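Local coordinates for Non-structural protein 3 (Porcine deltacoronavirus, PDB 6LN0), which probably processes the viral polyprotein through its papain-like protease domain and carries a macro domain, of a family that typically binds ADP-ribose, at residues A[260-264]-A[397-401]; A[390-395]-A[415-421]; A[313-317]-A[378-382]. All blocks are in the same frame, centred on the assembly; numbering follows the deposited sequence.

Contact 1: residues A[260-264]-A[397-401]; sequences CFVSA and AHCWY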
ATOM      1  N   CYS A 260       1.956 -30.831  -0.115  1.00 49.19           N
ATOM      2  CA  CYS A 260       1.391 -32.026   0.517  1.00 51.91           C
ATOM      3  C   CYS A 260       0.977 -31.743   1.950  1.00 51.34           C
ATOM      4  O   CYS A 260      -0.036 -32.280   2.417  1.00 49.24           O
ATOM      5  CB  CYS A 260       2.376 -33.207   0.434  1.00 46.82           C
ATOM      6  SG  CYS A 260       4.021 -32.918   1.132  1.00 64.37           S
ATOM      7  N   PHE A 261       1.720 -30.872   2.638  1.00 53.74           N
ATOM      8  CA  PHE A 261       1.305 -30.414   3.961  1.00 51.09           C
ATOM      9  C   PHE A 261      -0.093 -29.807   3.961  1.00 46.69           C
ATOM     10  O   PHE A 261      -0.759 -29.821   5.002  1.00 49.27           O
ATOM     11  CB  PHE A 261       2.318 -29.413   4.541  1.00 54.02           C
ATOM     12  CG  PHE A 261       2.183 -27.997   4.020  1.00 53.14           C
ATOM     13  CD1 PHE A 261       2.582 -27.666   2.737  1.00 50.60           C
ATOM     14  CD2 PHE A 261       1.702 -26.994   4.842  1.00 55.60           C
ATOM     15  CE1 PHE A 261       2.473 -26.338   2.280  1.00 55.46           C
ATOM     16  CE2 PHE A 261       1.588 -25.683   4.403  1.00 47.07           C
ATOM     17  CZ  PHE A 261       1.974 -25.357   3.116  1.00 51.00           C
ATOM     18  N   VAL A 262      -0.574 -29.323   2.822  1.00 43.72           N
ATOM     19  CA  VAL A 262      -1.920 -28.767   2.776  1.00 44.97           C
ATOM     20  C   VAL A 262      -2.944 -29.865   2.544  1.00 46.33           C
ATOM     21  O   VAL A 262      -3.921 -29.990   3.294  1.00 48.83           O
ATOM     22  CB  VAL A 262      -2.019 -27.672   1.695  1.00 42.14           C
ATOM     23  CG1 VAL A 262      -3.443 -27.221   1.539  1.00 34.75           C
ATOM     24  CG2 VAL A 262      -1.120 -26.517   2.042  1.00 43.78           C
ATOM     25  N   SER A 263      -2.741 -30.673   1.498  1.00 48.72           N
ATOM     26  CA  SER A 263      -3.637 -31.799   1.232  1.00 50.67           C
ATOM     27  C   SER A 263      -3.750 -32.730   2.436  1.00 42.45           C
ATOM     28  O   SER A 263      -4.843 -33.199   2.756  1.00 46.77           O
ATOM     29  CB  SER A 263      -3.169 -32.585  -0.000  1.00 49.77           C
ATOM     30  OG  SER A 263      -1.772 -32.841   0.061  1.00 49.55           O
ATOM     31  N   ALA A 264      -2.648 -33.013   3.119  1.00 39.68           N
ATOM     32  CA  ALA A 264      -2.754 -33.900   4.276  1.00 46.04           C
ATOM     33  C   ALA A 264      -3.622 -33.267   5.373  1.00 51.18           C
ATOM     34  O   ALA A 264      -4.462 -33.939   5.993  1.00 47.19           O
ATOM     35  CB  ALA A 264      -1.365 -34.254   4.803  1.00 39.17           C
ATOM     36  N   ALA A 397      10.349 -35.580   4.313  1.00 72.61           N
ATOM     37  CA  ALA A 397       9.801 -34.310   3.826  1.00 65.52           C
ATOM     38  C   ALA A 397       8.560 -34.490   2.963  1.00 67.50           C
ATOM     39  O   ALA A 397       8.228 -33.615   2.161  1.00 70.94           O
ATOM     40  CB  ALA A 397      10.856 -33.502   3.064  1.00 70.69           C
ATOM     41  N   HIS A 398       7.878 -35.621   3.097  1.00 68.25           N
ATOM     42  CA  HIS A 398       6.576 -35.836   2.489  1.00 68.87           C
ATOM     43  C   HIS A 398       5.609 -36.178   3.613  1.00 64.23           C
ATOM     44  O   HIS A 398       6.006 -36.750   4.631  1.00 65.93           O
ATOM     45  CB  HIS A 398       6.624 -36.956   1.431  1.00 65.54           C
ATOM     46  CG  HIS A 398       5.331 -37.173   0.699  1.00 66.18           C
ATOM     47  ND1 HIS A 398       4.736 -36.198  -0.074  1.00 71.03           N
ATOM     48  CD2 HIS A 398       4.530 -38.264   0.606  1.00 69.45           C
ATOM     49  CE1 HIS A 398       3.621 -36.675  -0.602  1.00 65.37           C
ATOM     50  NE2 HIS A 398       3.471 -37.927  -0.204  1.00 67.97           N
ATOM     51  N   CYS A 399       4.348 -35.793   3.447  1.00 61.67           N
ATOM     52  CA  CYS A 399       3.331 -36.060   4.452  1.00 60.69           C
ATOM     53  C   CYS A 399       2.032 -36.367   3.737  1.00 56.44           C
ATOM     54  O   CYS A 399       1.797 -35.881   2.625  1.00 60.88           O
ATOM     55  CB  CYS A 399       3.162 -34.878   5.428  1.00 58.56           C
ATOM     56  SG  CYS A 399       2.537 -33.381   4.730  1.00 65.09           S
ATOM     57  N   TRP A 400       1.192 -37.180   4.371  1.00 51.44           N
ATOM     58  CA  TRP A 400       0.062 -37.697   3.622  1.00 50.32           C
ATOM     59  C   TRP A 400      -0.996 -38.152   4.601  1.00 53.05           C
ATOM     60  O   TRP A 400      -0.686 -38.557   5.728  1.00 52.17           O
ATOM     61  CB  TRP A 400       0.477 -38.861   2.706  1.00 59.27           C
ATOM     62  CG  TRP A 400       0.888 -40.099   3.458  1.00 58.22           C
ATOM     63  CD1 TRP A 400       0.065 -41.090   3.891  1.00 60.49           C
ATOM     64  CD2 TRP A 400       2.216 -40.470   3.874  1.00 60.34           C
ATOM     65  NE1 TRP A 400       0.789 -42.062   4.548  1.00 63.67           N
ATOM     66  CE2 TRP A 400       2.111 -41.707   4.548  1.00 61.00           C
ATOM     67  CE3 TRP A 400       3.481 -39.888   3.730  1.00 60.61           C
ATOM     68  CZ2 TRP A 400       3.217 -42.368   5.079  1.00 63.60           C
ATOM     69  CZ3 TRP A 400       4.581 -40.545   4.268  1.00 60.06           C
ATOM     70  CH2 TRP A 400       4.441 -41.775   4.928  1.00 63.67           C
ATOM     71  N   TYR A 401      -2.245 -38.092   4.156  1.00 53.86           N
ATOM     72  CA  TYR A 401      -3.345 -38.594   4.959  1.00 55.28           C
ATOM     73  C   TYR A 401      -3.454 -40.106   4.810  1.00 63.27           C
ATOM     74  O   TYR A 401      -3.260 -40.660   3.725  1.00 66.63           O
ATOM     75  CB  TYR A 401      -4.654 -37.939   4.538  1.00 53.65           C
ATOM     76  CG  TYR A 401      -5.859 -38.596   5.151  1.00 55.02           C
ATOM     77  CD1 TYR A 401      -5.975 -38.723   6.532  1.00 53.79           C
ATOM     78  CD2 TYR A 401      -6.883 -39.092   4.360  1.00 55.06           C
ATOM     79  CE1 TYR A 401      -7.078 -39.329   7.101  1.00 56.60           C
ATOM     80  CE2 TYR A 401      -7.992 -39.696   4.920  1.00 58.48           C
ATOM     81  CZ  TYR A 401      -8.085 -39.813   6.293  1.00 57.31           C
ATOM     82  OH  TYR A 401      -9.187 -40.417   6.858  1.00 62.62           O
TER
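Cysteine and histidine side chains meet where the first turn of the helix starting at C260 runs alongside strand 398-401, nearly parallel to it (axes 17° apart). C260 takes the p rotamer, which brings its SG to 3.6 Å from ND1 of H398. The CA-to-CB bond of H398 points away, but chi1 near 180° and chi2 of 61° bring the imidazole back toward the helix, with the sulfur oblique to the ring. The ring also meets that of Y411. C399, also p, points at the helix and sets its SG 3.3 Å from CA of F261, and 3.9 Å from C260 SG, too far for a disulfide. CB of A264 seats the next turn against the strand, 3.9 Å from W400 N, while the CA-to-CB bond of W400 points away from the helix. F261 sends its ring elsewhere, edge-to-face with Y300. A helix-start cysteine facing ND1 of a strand histidine matches the Cys-His pair of papain-like proteases, so C260 is probably the nucleophile and H398 its general base.

Contact 2: residues A[390-395]-A[415-421]; sequences PAIKFA and ANVVATY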
ATOM      1  N   PRO A 390      -8.231 -42.147  11.187  1.00 57.03           N
ATOM      2  CA  PRO A 390      -7.700 -41.070  10.325  1.00 57.62           C
ATOM      3  C   PRO A 390      -6.501 -40.379  10.957  1.00 51.99           C
ATOM      4  O   PRO A 390      -6.550 -39.941  12.106  1.00 51.15           O
ATOM      5  CB  PRO A 390      -8.880 -40.103  10.182  1.00 50.91           C
ATOM      6  CG  PRO A 390     -10.090 -40.900  10.525  1.00 55.08           C
ATOM      7  CD  PRO A 390      -9.666 -41.991  11.477  1.00 52.38           C
ATOM      8  N   ALA A 391      -5.408 -40.297  10.206  1.00 51.53           N
ATOM      9  CA  ALA A 391      -4.163 -39.776  10.747  1.00 47.24           C
ATOM     10  C   ALA A 391      -3.383 -39.057   9.651  1.00 50.00           C
ATOM     11  O   ALA A 391      -3.790 -39.009   8.484  1.00 47.71           O
ATOM     12  CB  ALA A 391      -3.314 -40.891  11.363  1.00 46.20           C
ATOM     13  N   ILE A 392      -2.253 -38.484  10.047  1.00 46.26           N
ATOM     14  CA  ILE A 392      -1.309 -37.890   9.117  1.00 46.58           C
ATOM     15  C   ILE A 392       0.064 -38.461   9.432  1.00 42.57           C
ATOM     16  O   ILE A 392       0.470 -38.522  10.597  1.00 42.53           O
ATOM     17  CB  ILE A 392      -1.304 -36.346   9.199  1.00 44.06           C
ATOM     18  CG1 ILE A 392      -2.651 -35.784   8.701  1.00 45.00           C
ATOM     19  CG2 ILE A 392      -0.182 -35.801   8.382  1.00 43.72           C
ATOM     20  CD1 ILE A 392      -2.761 -34.240   8.696  1.00 43.91           C
ATOM     21  N   LYS A 393       0.759 -38.915   8.405  1.00 47.27           N
ATOM     22  CA  LYS A 393       2.116 -39.405   8.561  1.00 53.92           C
ATOM     23  C   LYS A 393       3.076 -38.484   7.816  1.00 58.08           C
ATOM     24  O   LYS A 393       2.737 -37.899   6.776  1.00 52.53           O
ATOM     25  CB  LYS A 393       2.259 -40.856   8.064  1.00 57.72           C
ATOM     26  CG  LYS A 393       1.493 -41.908   8.882  1.00 56.07           C
ATOM     27  CD  LYS A 393       2.231 -43.234   8.918  1.00 58.75           C
ATOM     28  CE  LYS A 393       1.312 -44.416   8.590  1.00 69.66           C
ATOM     29  NZ  LYS A 393       2.077 -45.614   8.075  1.00 78.24           N
ATOM     30  N   PHE A 394       4.279 -38.367   8.377  1.00 56.84           N
ATOM     31  CA  PHE A 394       5.317 -37.471   7.891  1.00 60.04           C
ATOM     32  C   PHE A 394       6.625 -38.247   7.879  1.00 65.78           C
ATOM     33  O   PHE A 394       7.012 -38.823   8.901  1.00 59.54           O
ATOM     34  CB  PHE A 394       5.417 -36.248   8.805  1.00 57.79           C
ATOM     35  CG  PHE A 394       6.227 -35.100   8.246  1.00 64.69           C
ATOM     36  CD1 PHE A 394       7.611 -35.164   8.187  1.00 61.28           C
ATOM     37  CD2 PHE A 394       5.601 -33.928   7.840  1.00 64.12           C
ATOM     38  CE1 PHE A 394       8.349 -34.098   7.707  1.00 65.04           C
ATOM     39  CE2 PHE A 394       6.338 -32.855   7.347  1.00 68.05           C
ATOM     40  CZ  PHE A 394       7.710 -32.943   7.283  1.00 70.07           C
ATOM     41  N   ALA A 395       7.296 -38.274   6.729  1.00 63.25           N
ATOM     42  CA  ALA A 395       8.618 -38.876   6.640  1.00 62.46           C
ATOM     43  C   ALA A 395       9.265 -38.416   5.348  1.00 65.80           C
ATOM     44  O   ALA A 395       8.587 -38.279   4.328  1.00 70.71           O
ATOM     45  CB  ALA A 395       8.555 -40.408   6.680  1.00 66.73           C
ATOM     46  N   ALA A 415       6.649 -44.483   9.057  1.00 76.40           N
ATOM     47  CA  ALA A 415       6.707 -43.039   9.163  1.00 68.56           C
ATOM     48  C   ALA A 415       6.098 -42.651  10.493  1.00 59.38           C
ATOM     49  O   ALA A 415       5.181 -43.308  10.987  1.00 62.34           O
ATOM     50  CB  ALA A 415       5.956 -42.357   8.014  1.00 63.71           C
ATOM     51  N   ASN A 416       6.631 -41.591  11.081  1.00 60.38           N
ATOM     52  CA  ASN A 416       5.981 -41.027  12.249  1.00 56.40           C
ATOM     53  C   ASN A 416       4.563 -40.593  11.898  1.00 50.65           C
ATOM     54  O   ASN A 416       4.260 -40.226  10.758  1.00 52.45           O
ATOM     55  CB  ASN A 416       6.809 -39.866  12.777  1.00 52.22           C
ATOM     56  CG  ASN A 416       8.181 -40.311  13.205  1.00 55.96           C
ATOM     57  OD1 ASN A 416       8.320 -41.381  13.806  1.00 62.05           O
ATOM     58  ND2 ASN A 416       9.202 -39.531  12.884  1.00 49.55           N
ATOM     59  N   VAL A 417       3.671 -40.706  12.859  1.00 46.58           N
ATOM     60  CA  VAL A 417       2.353 -40.089  12.750  1.00 54.26           C
ATOM     61  C   VAL A 417       2.420 -38.761  13.499  1.00 46.32           C
ATOM     62  O   VAL A 417       3.099 -38.661  14.536  1.00 42.39           O
ATOM     63  CB  VAL A 417       1.249 -41.024  13.292  1.00 55.66           C
ATOM     64  CG1 VAL A 417       1.381 -41.197  14.772  1.00 54.20           C
ATOM     65  CG2 VAL A 417      -0.130 -40.474  12.963  1.00 55.55           C
ATOM     66  N   VAL A 418       1.812 -37.717  12.929  1.00 49.35           N
ATOM     67  CA  VAL A 418       1.890 -36.374  13.504  1.00 44.37           C
ATOM     68  C   VAL A 418       0.534 -35.758  13.809  1.00 45.62           C
ATOM     69  O   VAL A 418       0.482 -34.705  14.465  1.00 43.35           O
ATOM     70  CB  VAL A 418       2.720 -35.410  12.628  1.00 45.53           C
ATOM     71  CG1 VAL A 418       4.158 -35.870  12.604  1.00 43.40           C
ATOM     72  CG2 VAL A 418       2.127 -35.285  11.216  1.00 46.73           C
ATOM     73  N   ALA A 419      -0.561 -36.384  13.408  1.00 45.02           N
ATOM     74  CA  ALA A 419      -1.871 -35.948  13.862  1.00 43.40           C
ATOM     75  C   ALA A 419      -2.820 -37.125  13.705  1.00 44.08           C
ATOM     76  O   ALA A 419      -2.682 -37.901  12.759  1.00 44.83           O
ATOM     77  CB  ALA A 419      -2.371 -34.735  13.061  1.00 39.20           C
ATOM     78  N   THR A 420      -3.777 -37.241  14.625  1.00 43.65           N
ATOM     79  CA  THR A 420      -4.800 -38.278  14.592  1.00 43.08           C
ATOM     80  C   THR A 420      -6.134 -37.663  14.976  1.00 43.49           C
ATOM     81  O   THR A 420      -6.195 -36.727  15.782  1.00 45.21           O
ATOM     82  CB  THR A 420      -4.494 -39.437  15.564  1.00 47.58           C
ATOM     83  OG1 THR A 420      -4.231 -38.906  16.866  1.00 45.34           O
ATOM     84  CG2 THR A 420      -3.284 -40.250  15.102  1.00 43.95           C
ATOM     85  N   TYR A 421      -7.206 -38.188  14.393  1.00 42.55           N
ATOM     86  CA  TYR A 421      -8.563 -37.807  14.767  1.00 45.22           C
ATOM     87  C   TYR A 421      -9.235 -38.960  15.501  1.00 46.44           C
ATOM     88  O   TYR A 421      -9.252 -40.090  15.008  1.00 52.68           O
ATOM     89  CB  TYR A 421      -9.400 -37.415  13.551  1.00 45.89           C
ATOM     90  CG  TYR A 421     -10.841 -37.223  13.922  1.00 47.50           C
ATOM     91  CD1 TYR A 421     -11.230 -36.125  14.692  1.00 48.13           C
ATOM     92  CD2 TYR A 421     -11.810 -38.153  13.560  1.00 45.91           C
ATOM     93  CE1 TYR A 421     -12.550 -35.943  15.081  1.00 44.04           C
ATOM     94  CE2 TYR A 421     -13.131 -37.974  13.941  1.00 49.71           C
ATOM     95  CZ  TYR A 421     -13.489 -36.851  14.699  1.00 48.24           C
ATOM     96  OH  TYR A 421     -14.786 -36.641  15.086  1.00 50.08           O
TER
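I392 forms the apolar centre: its CG2 packs 3.7 Å from CG2 of V418, and its CB lies 4.3 Å from CB of A419, on the face of the sheet covered by L268 of helix 260-270. A391 turns to the other face, where its CB touches CG2 of V417 at 3.6 Å and CG2 of T420 at 3.8 Å. Toward the ends of the pair, CB of A395 meets CB of A415 at 3.5 Å, and CB of P390 meets CB of Y421 at 4.3 Å.

The backbones run antiparallel but twisted, their axes at 144°. I392 pairs with A419, donating from N to A419 O at 2.8 Å, yet its own O accepts from V418 N, also at 2.8 Å. K393 then faces V417, so V418 is the extra residue of a beta bulge, its psi of -7° marking the kink. Y421 N to P390 O and F394 N to N416 O, both 3.0 Å, complete the bonding on either side.

At the polar edge, the K393 chain passes A415, CD to CB 3.9 Å, before NZ forms a salt bridge with E386, and T420 OG1 bonds to Y351 OH. With backbone polarity met by hydrogen bonds, I392 and A419 give this antiparallel strand pair an apolar patch that lies against L268, whereas K393 and T420 point to the opposite face.

Contact 3: residues A[313-317]-A[378-382]; sequences PQQVI and VAIGT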
ATOM      1  N   PRO A 313       2.258 -30.046   8.477  1.00 54.44           N
ATOM      2  CA  PRO A 313       0.848 -30.452   8.447  1.00 45.40           C
ATOM      3  C   PRO A 313       0.134 -30.242   9.773  1.00 42.33           C
ATOM      4  O   PRO A 313      -1.082 -30.043   9.757  1.00 42.62           O
ATOM      5  CB  PRO A 313       0.917 -31.940   8.052  1.00 46.25           C
ATOM      6  CG  PRO A 313       2.239 -32.382   8.493  1.00 46.26           C
ATOM      7  CD  PRO A 313       3.163 -31.200   8.347  1.00 51.75           C
ATOM      8  N   GLN A 314       0.842 -30.283  10.913  1.00 45.41           N
ATOM      9  CA  GLN A 314       0.209 -29.960  12.198  1.00 45.73           C
ATOM     10  C   GLN A 314      -0.321 -28.533  12.199  1.00 43.78           C
ATOM     11  O   GLN A 314      -1.413 -28.270  12.717  1.00 40.31           O
ATOM     12  CB  GLN A 314       1.191 -30.127  13.366  1.00 41.34           C
ATOM     13  CG  GLN A 314       1.753 -31.490  13.552  1.00 43.16           C
ATOM     14  CD  GLN A 314       2.704 -31.570  14.736  1.00 47.46           C
ATOM     15  OE1 GLN A 314       3.206 -30.547  15.214  1.00 47.11           O
ATOM     16  NE2 GLN A 314       2.957 -32.799  15.222  1.00 40.60           N
ATOM     17  N   GLN A 315       0.462 -27.597  11.644  1.00 46.80           N
ATOM     18  CA  GLN A 315       0.013 -26.219  11.456  1.00 47.60           C
ATOM     19  C   GLN A 315      -1.320 -26.163  10.717  1.00 45.08           C
ATOM     20  O   GLN A 315      -2.243 -25.452  11.120  1.00 42.32           O
ATOM     21  CB  GLN A 315       1.066 -25.431  10.678  1.00 50.66           C
ATOM     22  CG  GLN A 315       1.998 -24.549  11.499  1.00 55.94           C
ATOM     23  CD  GLN A 315       2.811 -23.594  10.606  1.00 58.08           C
ATOM     24  OE1 GLN A 315       3.570 -24.032   9.731  1.00 56.35           O
ATOM     25  NE2 GLN A 315       2.641 -22.287  10.818  1.00 51.40           N
ATOM     26  N   VAL A 316      -1.439 -26.923   9.631  1.00 43.81           N
ATOM     27  CA  VAL A 316      -2.648 -26.860   8.820  1.00 41.36           C
ATOM     28  C   VAL A 316      -3.845 -27.381   9.605  1.00 43.33           C
ATOM     29  O   VAL A 316      -4.857 -26.687   9.751  1.00 43.39           O
ATOM     30  CB  VAL A 316      -2.455 -27.629   7.503  1.00 40.47           C
ATOM     31  CG1 VAL A 316      -3.755 -27.656   6.710  1.00 39.20           C
ATOM     32  CG2 VAL A 316      -1.303 -27.021   6.714  1.00 37.78           C
ATOM     33  N   ILE A 317      -3.755 -28.613  10.126  1.00 42.36           N
ATOM     34  CA  ILE A 317      -4.922 -29.178  10.791  1.00 42.99           C
ATOM     35  C   ILE A 317      -5.296 -28.346  12.014  1.00 39.48           C
ATOM     36  O   ILE A 317      -6.480 -28.213  12.346  1.00 39.85           O
ATOM     37  CB  ILE A 317      -4.712 -30.671  11.151  1.00 38.57           C
ATOM     38  CG1 ILE A 317      -6.013 -31.227  11.698  1.00 36.25           C
ATOM     39  CG2 ILE A 317      -3.626 -30.882  12.204  1.00 39.75           C
ATOM     40  CD1 ILE A 317      -7.158 -31.096  10.719  1.00 38.13           C
ATOM     41  N   VAL A 378      -9.028 -33.906  17.675  1.00 42.35           N
ATOM     42  CA  VAL A 378      -7.775 -34.080  16.951  1.00 38.91           C
ATOM     43  C   VAL A 378      -6.637 -33.921  17.937  1.00 40.34           C
ATOM     44  O   VAL A 378      -6.635 -32.986  18.740  1.00 43.13           O
ATOM     45  CB  VAL A 378      -7.624 -33.064  15.804  1.00 41.62           C
ATOM     46  CG1 VAL A 378      -6.191 -33.072  15.279  1.00 37.72           C
ATOM     47  CG2 VAL A 378      -8.608 -33.364  14.698  1.00 44.99           C
ATOM     48  N   ALA A 379      -5.654 -34.812  17.866  1.00 39.75           N
ATOM     49  CA  ALA A 379      -4.471 -34.734  18.709  1.00 40.66           C
ATOM     50  C   ALA A 379      -3.254 -34.593  17.818  1.00 39.77           C
ATOM     51  O   ALA A 379      -3.202 -35.188  16.740  1.00 44.51           O
ATOM     52  CB  ALA A 379      -4.327 -35.982  19.595  1.00 40.16           C
ATOM     53  N   ILE A 380      -2.289 -33.791  18.249  1.00 41.54           N
ATOM     54  CA  ILE A 380      -1.060 -33.612  17.494  1.00 41.92           C
ATOM     55  C   ILE A 380       0.108 -33.912  18.407  1.00 42.07           C
ATOM     56  O   ILE A 380       0.085 -33.604  19.603  1.00 47.09           O
ATOM     57  CB  ILE A 380      -0.903 -32.205  16.852  1.00 40.24           C
ATOM     58  CG1 ILE A 380      -1.097 -31.082  17.858  1.00 44.47           C
ATOM     59  CG2 ILE A 380      -1.820 -32.042  15.638  1.00 34.38           C
ATOM     60  CD1 ILE A 380      -0.590 -29.716  17.314  1.00 44.93           C
ATOM     61  N   GLY A 381       1.123 -34.527  17.823  1.00 45.30           N
ATOM     62  CA  GLY A 381       2.342 -34.906  18.507  1.00 44.00           C
ATOM     63  C   GLY A 381       3.175 -35.666  17.505  1.00 42.23           C
ATOM     64  O   GLY A 381       2.845 -35.695  16.321  1.00 43.22           O
ATOM     65  N   THR A 382       4.237 -36.317  17.965  1.00 46.14           N
ATOM     66  CA  THR A 382       4.952 -37.234  17.080  1.00 51.39           C
ATOM     67  C   THR A 382       5.242 -38.549  17.782  1.00 48.62           C
ATOM     68  O   THR A 382       5.848 -38.553  18.855  1.00 48.76           O
ATOM     69  CB  THR A 382       6.256 -36.631  16.594  1.00 49.25           C
ATOM     70  OG1 THR A 382       5.991 -35.323  16.106  1.00 52.58           O
ATOM     71  CG2 THR A 382       6.830 -37.503  15.472  1.00 52.11           C
TER
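P313 opens the helix and stays clear of strand 378-382; its O accepts the first helical bond from I317 N, at 3.1 Å, and its ring rests instead on I392 and F394. Q314 follows, pointing at the strand and extended (chi2 -179°), so that its aliphatic part passes I380, CG to CG2 4.2 Å, and its NE2 comes to 3.1 Å from G381 O. The same NE2 donates to V418 O on the adjoining strand, placing the amide over two strands at once. Q315 turns outward to R305, and V316 faces F261 of helix 260-270. One turn after Q314, I317 again points at the strand, with CG1 at 4.0 Å from V378 CG1 and CG2 at 4.0 Å from I380 CG2. V378 and I380 thus present one face of strand 378-382 to Q314 and I317, the chains running nearly antiparallel at 166°. This helix-on-sheet packing is consistent with the junction of the helical thumb and beta-sheet palm seen in coronavirus papain-like proteases.

Overall arrangement
The three contacts lie close together, with centres about 9 Å apart for contacts 1 and 2, 11 Å for contacts 1 and 3, and 8 Å for contacts 2 and 3. A continuous sheet connects them: W400 N of contact 1 probably bonds to K393 O of contact 2 at 2.9 Å, and T420 O of contact 2 probably accepts from A379 N of contact 3 at 2.9 Å. The helices meet too, V316 CG2 lying 3.3 Å from F261 O. Contact 1 holds the likely catalytic pair; contacts 2 and 3 lie next to it, A264 O being 3.2 Å from I392 CD1 and C399 SG 3.9 Å from P313 CG. The zinc site of C334, C335, C360 and C363 lies toward the other end of the sheet.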